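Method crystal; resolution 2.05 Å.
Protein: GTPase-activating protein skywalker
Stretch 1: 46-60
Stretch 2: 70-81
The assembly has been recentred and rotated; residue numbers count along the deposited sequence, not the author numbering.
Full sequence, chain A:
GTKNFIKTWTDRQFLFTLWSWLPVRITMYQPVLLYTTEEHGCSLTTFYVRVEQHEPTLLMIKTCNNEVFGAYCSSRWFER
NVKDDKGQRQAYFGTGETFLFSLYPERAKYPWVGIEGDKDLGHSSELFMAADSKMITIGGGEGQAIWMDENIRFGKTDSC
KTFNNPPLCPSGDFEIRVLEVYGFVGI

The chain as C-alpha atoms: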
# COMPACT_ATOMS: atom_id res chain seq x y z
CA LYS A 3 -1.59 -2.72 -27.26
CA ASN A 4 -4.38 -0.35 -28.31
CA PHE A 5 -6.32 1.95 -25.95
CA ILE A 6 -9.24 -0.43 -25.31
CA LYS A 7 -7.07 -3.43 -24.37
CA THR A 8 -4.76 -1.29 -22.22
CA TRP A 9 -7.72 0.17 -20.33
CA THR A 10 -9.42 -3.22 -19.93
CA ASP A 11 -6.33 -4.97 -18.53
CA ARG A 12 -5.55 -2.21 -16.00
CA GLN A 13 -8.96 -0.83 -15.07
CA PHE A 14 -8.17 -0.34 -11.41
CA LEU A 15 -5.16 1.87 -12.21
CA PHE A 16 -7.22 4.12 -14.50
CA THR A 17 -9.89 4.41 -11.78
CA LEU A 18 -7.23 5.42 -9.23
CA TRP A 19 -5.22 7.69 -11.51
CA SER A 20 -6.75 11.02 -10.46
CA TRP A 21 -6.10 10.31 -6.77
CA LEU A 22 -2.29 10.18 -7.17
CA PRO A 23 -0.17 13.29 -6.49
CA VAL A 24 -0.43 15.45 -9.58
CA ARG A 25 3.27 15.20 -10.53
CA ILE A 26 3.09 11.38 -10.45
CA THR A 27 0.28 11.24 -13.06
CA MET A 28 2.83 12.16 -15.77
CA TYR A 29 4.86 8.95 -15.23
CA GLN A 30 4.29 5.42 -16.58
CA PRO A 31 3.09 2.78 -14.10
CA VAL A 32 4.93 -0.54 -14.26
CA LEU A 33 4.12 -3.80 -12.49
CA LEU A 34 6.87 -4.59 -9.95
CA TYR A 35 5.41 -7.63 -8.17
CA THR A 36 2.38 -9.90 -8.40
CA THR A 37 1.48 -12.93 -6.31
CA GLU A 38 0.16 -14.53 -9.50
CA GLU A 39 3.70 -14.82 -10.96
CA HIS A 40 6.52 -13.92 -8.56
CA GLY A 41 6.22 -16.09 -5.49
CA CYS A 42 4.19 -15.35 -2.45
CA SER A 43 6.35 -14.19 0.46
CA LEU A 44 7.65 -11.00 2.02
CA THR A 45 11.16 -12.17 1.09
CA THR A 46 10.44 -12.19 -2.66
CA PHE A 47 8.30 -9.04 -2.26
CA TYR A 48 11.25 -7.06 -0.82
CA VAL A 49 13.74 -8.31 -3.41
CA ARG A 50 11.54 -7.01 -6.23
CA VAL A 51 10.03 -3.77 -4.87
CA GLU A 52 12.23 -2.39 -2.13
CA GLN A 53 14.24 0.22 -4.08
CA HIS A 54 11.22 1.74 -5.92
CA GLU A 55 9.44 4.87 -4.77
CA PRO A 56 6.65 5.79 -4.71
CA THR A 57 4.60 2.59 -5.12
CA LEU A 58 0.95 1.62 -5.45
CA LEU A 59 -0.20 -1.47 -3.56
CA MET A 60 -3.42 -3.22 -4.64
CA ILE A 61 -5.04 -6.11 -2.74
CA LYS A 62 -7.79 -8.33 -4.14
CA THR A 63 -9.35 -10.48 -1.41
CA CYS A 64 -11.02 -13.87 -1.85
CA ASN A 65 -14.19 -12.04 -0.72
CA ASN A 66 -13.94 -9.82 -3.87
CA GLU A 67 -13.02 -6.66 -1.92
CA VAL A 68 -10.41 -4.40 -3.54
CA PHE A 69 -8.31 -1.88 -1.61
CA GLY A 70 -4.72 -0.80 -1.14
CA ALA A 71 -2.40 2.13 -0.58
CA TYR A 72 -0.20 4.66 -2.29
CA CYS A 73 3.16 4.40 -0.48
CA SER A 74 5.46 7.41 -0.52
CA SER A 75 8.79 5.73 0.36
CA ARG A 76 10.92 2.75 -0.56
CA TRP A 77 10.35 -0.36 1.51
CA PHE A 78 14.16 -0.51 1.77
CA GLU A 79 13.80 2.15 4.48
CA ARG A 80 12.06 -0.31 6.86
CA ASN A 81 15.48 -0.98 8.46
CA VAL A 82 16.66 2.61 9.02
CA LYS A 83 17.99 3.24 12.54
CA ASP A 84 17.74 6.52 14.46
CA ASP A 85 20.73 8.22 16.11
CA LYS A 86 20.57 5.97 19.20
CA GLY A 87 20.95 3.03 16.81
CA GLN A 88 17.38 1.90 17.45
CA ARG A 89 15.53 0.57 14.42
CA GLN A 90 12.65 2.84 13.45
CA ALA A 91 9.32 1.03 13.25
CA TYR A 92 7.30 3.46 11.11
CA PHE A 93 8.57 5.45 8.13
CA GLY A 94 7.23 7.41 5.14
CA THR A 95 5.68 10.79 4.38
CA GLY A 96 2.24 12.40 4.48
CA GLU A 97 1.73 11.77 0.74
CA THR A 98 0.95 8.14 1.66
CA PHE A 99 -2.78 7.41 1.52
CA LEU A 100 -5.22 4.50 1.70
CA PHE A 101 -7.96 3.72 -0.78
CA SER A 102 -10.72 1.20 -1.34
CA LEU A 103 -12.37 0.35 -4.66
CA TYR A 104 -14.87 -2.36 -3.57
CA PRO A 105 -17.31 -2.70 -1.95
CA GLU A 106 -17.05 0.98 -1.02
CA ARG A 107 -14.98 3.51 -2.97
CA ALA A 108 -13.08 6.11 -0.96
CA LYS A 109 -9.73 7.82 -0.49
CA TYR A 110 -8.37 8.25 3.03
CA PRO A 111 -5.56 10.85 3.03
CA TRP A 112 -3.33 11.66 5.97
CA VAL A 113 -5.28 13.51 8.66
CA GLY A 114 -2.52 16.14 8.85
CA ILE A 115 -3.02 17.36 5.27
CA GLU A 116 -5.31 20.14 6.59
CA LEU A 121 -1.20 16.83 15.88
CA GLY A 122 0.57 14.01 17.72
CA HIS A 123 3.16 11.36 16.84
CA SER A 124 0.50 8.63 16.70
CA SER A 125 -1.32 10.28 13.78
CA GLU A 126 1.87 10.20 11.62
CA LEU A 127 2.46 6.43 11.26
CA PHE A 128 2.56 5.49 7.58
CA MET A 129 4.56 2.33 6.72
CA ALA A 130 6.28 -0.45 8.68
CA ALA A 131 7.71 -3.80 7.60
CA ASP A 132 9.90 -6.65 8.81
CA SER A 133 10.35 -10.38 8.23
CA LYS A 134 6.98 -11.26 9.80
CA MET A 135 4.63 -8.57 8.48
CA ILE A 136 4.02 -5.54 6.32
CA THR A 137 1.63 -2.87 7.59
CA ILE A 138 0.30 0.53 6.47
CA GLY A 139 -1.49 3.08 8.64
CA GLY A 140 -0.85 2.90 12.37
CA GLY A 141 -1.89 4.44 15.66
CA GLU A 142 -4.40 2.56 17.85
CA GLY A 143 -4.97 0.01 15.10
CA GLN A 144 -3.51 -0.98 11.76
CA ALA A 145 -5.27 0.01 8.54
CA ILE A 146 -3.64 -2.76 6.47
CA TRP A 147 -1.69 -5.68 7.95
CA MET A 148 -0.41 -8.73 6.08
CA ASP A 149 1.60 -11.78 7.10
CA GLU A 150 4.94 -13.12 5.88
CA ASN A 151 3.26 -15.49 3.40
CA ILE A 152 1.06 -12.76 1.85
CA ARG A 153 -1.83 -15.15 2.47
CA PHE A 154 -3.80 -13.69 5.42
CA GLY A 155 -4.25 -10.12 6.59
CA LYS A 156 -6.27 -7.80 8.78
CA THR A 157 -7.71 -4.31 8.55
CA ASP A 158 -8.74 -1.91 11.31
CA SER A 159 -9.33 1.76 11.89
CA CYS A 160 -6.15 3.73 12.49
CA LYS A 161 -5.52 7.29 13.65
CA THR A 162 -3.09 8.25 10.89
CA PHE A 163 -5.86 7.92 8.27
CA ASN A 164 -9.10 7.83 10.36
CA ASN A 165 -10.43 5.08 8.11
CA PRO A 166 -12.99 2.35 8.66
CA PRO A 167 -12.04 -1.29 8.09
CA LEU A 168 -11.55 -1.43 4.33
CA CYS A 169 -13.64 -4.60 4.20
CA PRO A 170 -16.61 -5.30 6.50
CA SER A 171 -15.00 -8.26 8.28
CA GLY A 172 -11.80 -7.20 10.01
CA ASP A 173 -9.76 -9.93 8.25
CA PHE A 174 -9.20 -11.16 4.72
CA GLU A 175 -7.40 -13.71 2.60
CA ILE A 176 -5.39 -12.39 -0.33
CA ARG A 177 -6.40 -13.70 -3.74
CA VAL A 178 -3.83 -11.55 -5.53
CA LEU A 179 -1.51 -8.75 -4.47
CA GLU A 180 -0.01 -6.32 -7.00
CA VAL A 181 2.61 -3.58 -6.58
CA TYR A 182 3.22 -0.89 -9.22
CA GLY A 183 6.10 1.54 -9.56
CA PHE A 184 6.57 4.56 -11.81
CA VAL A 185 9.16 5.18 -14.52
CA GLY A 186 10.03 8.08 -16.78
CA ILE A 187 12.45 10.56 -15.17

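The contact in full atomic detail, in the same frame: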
# COMPACT_ATOMS: atom_id res chain seq x y z
N THR A 46 10.40 -12.51 -1.23
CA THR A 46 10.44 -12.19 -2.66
C THR A 46 9.84 -10.82 -2.95
O THR A 46 10.28 -10.14 -3.88
CB THR A 46 9.73 -13.27 -3.49
OG1 THR A 46 8.35 -13.37 -3.09
CG2 THR A 46 10.41 -14.62 -3.29
N PHE A 47 8.86 -10.39 -2.15
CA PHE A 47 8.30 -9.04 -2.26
C PHE A 47 9.40 -7.98 -2.12
O PHE A 47 9.51 -7.08 -2.96
CB PHE A 47 7.21 -8.87 -1.20
CG PHE A 47 6.65 -7.47 -1.08
CD1 PHE A 47 7.23 -6.55 -0.23
CD2 PHE A 47 5.49 -7.11 -1.76
CE1 PHE A 47 6.71 -5.27 -0.09
CE2 PHE A 47 4.95 -5.85 -1.63
CZ PHE A 47 5.56 -4.92 -0.79
N TYR A 48 10.21 -8.07 -1.05
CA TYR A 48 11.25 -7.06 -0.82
C TYR A 48 12.26 -7.05 -1.96
O TYR A 48 12.64 -5.98 -2.45
CB TYR A 48 11.97 -7.32 0.50
CG TYR A 48 11.11 -7.13 1.72
CD1 TYR A 48 10.23 -6.06 1.82
CD2 TYR A 48 11.16 -8.03 2.78
CE1 TYR A 48 9.42 -5.88 2.93
CE2 TYR A 48 10.36 -7.86 3.91
CZ TYR A 48 9.50 -6.80 3.97
OH TYR A 48 8.70 -6.64 5.09
N VAL A 49 12.71 -8.23 -2.38
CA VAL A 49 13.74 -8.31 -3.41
C VAL A 49 13.30 -7.55 -4.67
O VAL A 49 14.11 -6.89 -5.33
CB VAL A 49 14.05 -9.79 -3.72
CG1 VAL A 49 14.88 -9.90 -4.97
CG2 VAL A 49 14.78 -10.46 -2.52
N ARG A 50 12.01 -7.61 -4.99
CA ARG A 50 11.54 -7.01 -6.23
C ARG A 50 11.15 -5.54 -6.09
O ARG A 50 11.33 -4.77 -7.05
CB ARG A 50 10.35 -7.82 -6.79
CG ARG A 50 10.84 -9.00 -7.63
CD ARG A 50 9.76 -9.61 -8.52
NE ARG A 50 10.29 -10.71 -9.34
CZ ARG A 50 10.68 -10.57 -10.60
NH1 ARG A 50 10.61 -9.39 -11.23
NH2 ARG A 50 11.15 -11.62 -11.26
N VAL A 51 10.63 -5.10 -4.95
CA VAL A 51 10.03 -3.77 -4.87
C VAL A 51 10.84 -2.77 -4.06
O VAL A 51 10.53 -1.56 -4.12
CB VAL A 51 8.58 -3.81 -4.33
CG1 VAL A 51 7.78 -4.93 -5.00
CG2 VAL A 51 8.55 -3.93 -2.81
N GLU A 52 11.84 -3.20 -3.29
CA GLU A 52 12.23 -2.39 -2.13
C GLU A 52 13.00 -1.12 -2.48
O GLU A 52 13.07 -0.21 -1.65
CB GLU A 52 13.06 -3.23 -1.14
CG GLU A 52 14.46 -3.58 -1.59
CD GLU A 52 15.17 -4.44 -0.54
OE1 GLU A 52 14.65 -4.56 0.60
OE2 GLU A 52 16.25 -5.00 -0.85
N GLN A 53 13.56 -1.01 -3.69
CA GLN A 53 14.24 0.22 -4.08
C GLN A 53 13.38 1.17 -4.93
O GLN A 53 13.88 2.22 -5.36
CB GLN A 53 15.55 -0.11 -4.80
CG GLN A 53 16.64 -0.77 -3.89
CD GLN A 53 17.26 0.21 -2.89
OE1 GLN A 53 16.67 1.24 -2.55
NE2 GLN A 53 18.47 -0.10 -2.43
N HIS A 54 12.11 0.85 -5.16
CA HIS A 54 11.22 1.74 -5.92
C HIS A 54 10.51 2.72 -5.00
O HIS A 54 10.10 2.37 -3.90
CB HIS A 54 10.17 0.94 -6.69
CG HIS A 54 10.72 0.20 -7.87
ND1 HIS A 54 10.79 0.75 -9.13
CD2 HIS A 54 11.23 -1.05 -7.98
CE1 HIS A 54 11.34 -0.12 -9.97
NE2 HIS A 54 11.61 -1.23 -9.29
N GLU A 55 10.34 3.96 -5.47
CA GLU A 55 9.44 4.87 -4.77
C GLU A 55 8.92 5.91 -5.76
O GLU A 55 9.64 6.28 -6.70
CB GLU A 55 10.11 5.57 -3.58
CG GLU A 55 11.15 6.58 -3.99
CD GLU A 55 11.59 7.49 -2.84
OE1 GLU A 55 11.76 6.99 -1.70
OE2 GLU A 55 11.75 8.71 -3.09
N PRO A 56 7.67 6.35 -5.61
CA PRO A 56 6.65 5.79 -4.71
C PRO A 56 6.11 4.48 -5.27
O PRO A 56 6.55 4.09 -6.36
CB PRO A 56 5.56 6.86 -4.73
CG PRO A 56 5.65 7.41 -6.17
CD PRO A 56 7.13 7.38 -6.51
N THR A 57 5.20 3.81 -4.57
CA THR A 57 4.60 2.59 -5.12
C THR A 57 3.10 2.60 -4.84
O THR A 57 2.60 3.35 -4.00
CB THR A 57 5.21 1.29 -4.55
OG1 THR A 57 5.12 1.30 -3.13
CG2 THR A 57 6.67 1.15 -4.96
N LEU A 58 2.39 1.77 -5.58
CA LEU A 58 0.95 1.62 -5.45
C LEU A 58 0.67 0.15 -5.16
O LEU A 58 1.01 -0.73 -5.96
CB LEU A 58 0.23 2.07 -6.72
CG LEU A 58 -1.30 2.19 -6.65
CD1 LEU A 58 -1.71 3.10 -5.51
CD2 LEU A 58 -1.83 2.74 -7.96
N LEU A 59 0.07 -0.11 -4.01
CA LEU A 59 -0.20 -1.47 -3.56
C LEU A 59 -1.69 -1.75 -3.72
O LEU A 59 -2.52 -0.96 -3.27
CB LEU A 59 0.24 -1.64 -2.10
CG LEU A 59 0.39 -3.07 -1.59
CD1 LEU A 59 1.58 -3.18 -0.64
CD2 LEU A 59 -0.90 -3.50 -0.92
N MET A 60 -2.02 -2.86 -4.38
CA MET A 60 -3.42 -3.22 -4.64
C MET A 60 -3.68 -4.65 -4.18
O MET A 60 -3.03 -5.58 -4.64
CB MET A 60 -3.75 -3.09 -6.12
CG MET A 60 -5.23 -2.77 -6.35
SD MET A 60 -5.53 -2.16 -8.01
CE MET A 60 -4.36 -0.79 -8.10
N GLY A 70 -6.16 -0.89 -1.08
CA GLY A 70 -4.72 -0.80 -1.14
C GLY A 70 -4.22 0.53 -0.62
O GLY A 70 -4.89 1.20 0.17
N ALA A 71 -3.01 0.89 -1.06
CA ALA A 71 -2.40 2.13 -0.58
C ALA A 71 -1.38 2.66 -1.57
O ALA A 71 -0.65 1.89 -2.20
CB ALA A 71 -1.73 1.93 0.78
N TYR A 72 -1.32 3.98 -1.67
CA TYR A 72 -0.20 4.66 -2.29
C TYR A 72 0.87 4.86 -1.22
O TYR A 72 0.59 5.47 -0.18
CB TYR A 72 -0.66 5.99 -2.89
CG TYR A 72 0.43 6.87 -3.44
CD1 TYR A 72 0.96 6.65 -4.71
CD2 TYR A 72 0.93 7.93 -2.71
CE1 TYR A 72 1.96 7.46 -5.22
CE2 TYR A 72 1.94 8.75 -3.21
CZ TYR A 72 2.45 8.50 -4.47
OH TYR A 72 3.44 9.30 -4.97
N CYS A 73 2.07 4.34 -1.45
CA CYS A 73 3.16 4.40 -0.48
C CYS A 73 4.24 5.36 -0.94
O CYS A 73 4.82 5.18 -2.01
CB CYS A 73 3.76 3.01 -0.26
SG CYS A 73 2.50 1.78 0.21
N SER A 74 4.55 6.35 -0.11
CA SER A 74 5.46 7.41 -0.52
C SER A 74 6.93 6.97 -0.60
O SER A 74 7.69 7.56 -1.37
CB SER A 74 5.35 8.58 0.45
OG SER A 74 5.66 8.14 1.76
N SER A 75 7.36 5.95 0.15
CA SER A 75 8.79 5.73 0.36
C SER A 75 9.18 4.30 0.04
O SER A 75 8.35 3.38 0.04
CB SER A 75 9.17 6.05 1.82
OG SER A 75 8.61 7.28 2.20
N ARG A 76 10.48 4.10 -0.23
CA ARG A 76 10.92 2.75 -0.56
C ARG A 76 10.84 1.83 0.65
O ARG A 76 11.10 2.24 1.79
CB ARG A 76 12.34 2.76 -1.15
CG ARG A 76 13.25 3.73 -0.58
CD ARG A 76 14.52 3.89 -1.39
NE ARG A 76 15.32 4.78 -0.57
CZ ARG A 76 16.47 4.47 -0.00
NH1 ARG A 76 17.04 3.28 -0.22
NH2 ARG A 76 17.07 5.38 0.75
N TRP A 77 10.42 0.59 0.41
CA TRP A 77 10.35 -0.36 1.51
C TRP A 77 11.73 -0.68 2.06
O TRP A 77 11.84 -1.14 3.19
CB TRP A 77 9.62 -1.63 1.06
CG TRP A 77 8.12 -1.43 0.89
CD1 TRP A 77 7.45 -1.30 -0.29
CD2 TRP A 77 7.13 -1.35 1.92
NE1 TRP A 77 6.11 -1.13 -0.05
CE2 TRP A 77 5.88 -1.15 1.30
CE3 TRP A 77 7.18 -1.41 3.32
CZ2 TRP A 77 4.68 -1.03 2.01
CZ3 TRP A 77 5.98 -1.27 4.04
CH2 TRP A 77 4.75 -1.10 3.38
N PHE A 78 12.79 -0.41 1.28
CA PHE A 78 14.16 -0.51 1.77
C PHE A 78 14.35 0.24 3.08
O PHE A 78 15.19 -0.15 3.90
CB PHE A 78 15.12 0.04 0.72
CG PHE A 78 16.59 -0.09 1.08
CD1 PHE A 78 17.29 -1.24 0.75
CD2 PHE A 78 17.27 0.96 1.69
CE1 PHE A 78 18.65 -1.37 1.04
CE2 PHE A 78 18.63 0.85 1.99
CZ PHE A 78 19.32 -0.31 1.67
N GLU A 79 13.61 1.33 3.29
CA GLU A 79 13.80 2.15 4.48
C GLU A 79 13.21 1.52 5.75
O GLU A 79 13.33 2.12 6.81
CB GLU A 79 13.19 3.54 4.26
CG GLU A 79 14.02 4.38 3.25
CD GLU A 79 13.46 5.78 2.99
OE1 GLU A 79 12.51 6.20 3.68
OE2 GLU A 79 13.99 6.48 2.10
N ARG A 80 12.62 0.33 5.66
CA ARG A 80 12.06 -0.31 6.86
C ARG A 80 13.12 -0.57 7.92
O ARG A 80 12.76 -0.75 9.09
CB ARG A 80 11.37 -1.62 6.47
CG ARG A 80 12.34 -2.64 5.90
CD ARG A 80 11.62 -3.82 5.26
NE ARG A 80 12.58 -4.85 4.83
CZ ARG A 80 13.22 -4.85 3.65
NH1 ARG A 80 13.02 -3.87 2.75
NH2 ARG A 80 14.06 -5.83 3.38
N ASN A 81 14.41 -0.59 7.55
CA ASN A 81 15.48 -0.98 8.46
C ASN A 81 16.32 0.20 8.93
O ASN A 81 17.34 -0.01 9.59
CB ASN A 81 16.39 -2.02 7.80
CG ASN A 81 15.73 -3.38 7.70
OD1 ASN A 81 15.12 -3.84 8.65
ND2 ASN A 81 15.86 -4.03 6.54
O HOH W 1 9.51 0.12 -2.35
O HOH W 2 7.33 2.29 -1.99
O HOH W 3 3.68 -0.54 -1.55

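Two stretches of one chain meet as an antiparallel pair of β-strands that opens into a mixed contact of backbone, side chains and water between a helix with its following turn and a short 3-10 segment, burying 1036 Å² in all. Strands 57-60 and 70-73 run at 172° to each other, with axes 4.7 Å apart at closest approach. Thr 57 and Cys 73 form one hydrogen-bonded pair, Thr 57 N to Cys 73 O at 2.9 Å and Cys 73 N to Thr 57 O at 2.8 Å; Leu 59 and Ala 71 form the next, Leu 59 N to Ala 71 O at 2.8 Å and Ala 71 N to Leu 59 O at 2.9 Å. Between them Leu 58 faces Tyr 72 in a non-hydrogen-bonded pair, and Leu 58 CD1 packs 4.0 Å from Tyr 72 CB. Gly 70 CA lies 3.1 Å from Leu 59 O in a CA-H...O contact; with this backbone, an ideal CB on Gly 70 would fall 1.9 Å from Leu 59 O, a clash. Pro 56, preceded by a cis peptide bond, extends the apolar contact, its CB 3.5 Å from Tyr 72 CZ.

Beyond the strands, Glu 52 is the polar anchor. Its backbone O accepts a hydrogen bond from Phe 78 N (3.0 Å), while its carboxylate OE1 forms a salt bridge with Arg 80, 2.8 Å from NH1 and 3.1 Å from NH2. The Arg 80 guanidinium also lies flat on the Tyr 48 ring, planes at 3° and Arg 80 CZ 3.7 Å from the ring centroid, a cation-pi stack that leaves the guanidinium edge free to meet the carboxylate. A further bond from Arg 80 NH1 to Trp 77 O (3.0 Å) steadies this arginine within its own stretch. Nearer the surface, Arg 76 NH1 donates to Gln 53 OE1 at 3.1 Å, and Arg 76 N makes a weak bond to Glu 55 OE1 at 3.5 Å.

Trp 77 is buried against the helix: Phe 47 turns its edge to the indole face, with planes at 69°, and Val 51 CG2 sits 3.8 Å from Trp 77 CD1. Three waters fill in between the stretches, and two of them take the N-H groups of Trp 77. Water 1 accepts from Trp 77 N (Trp 77 N to the oxygen of water 1, 2.9 Å), and that oxygen lies within hydrogen-bonding reach of Val 51 O (2.6 Å) and His 54 O (2.8 Å); water 2 joins Thr 57 OG1 to Ser 75 O; water 3 accepts from Trp 77 NE1 (Trp 77 NE1 to the oxygen of water 3, 2.9 Å) and bonds Thr 57 OG1.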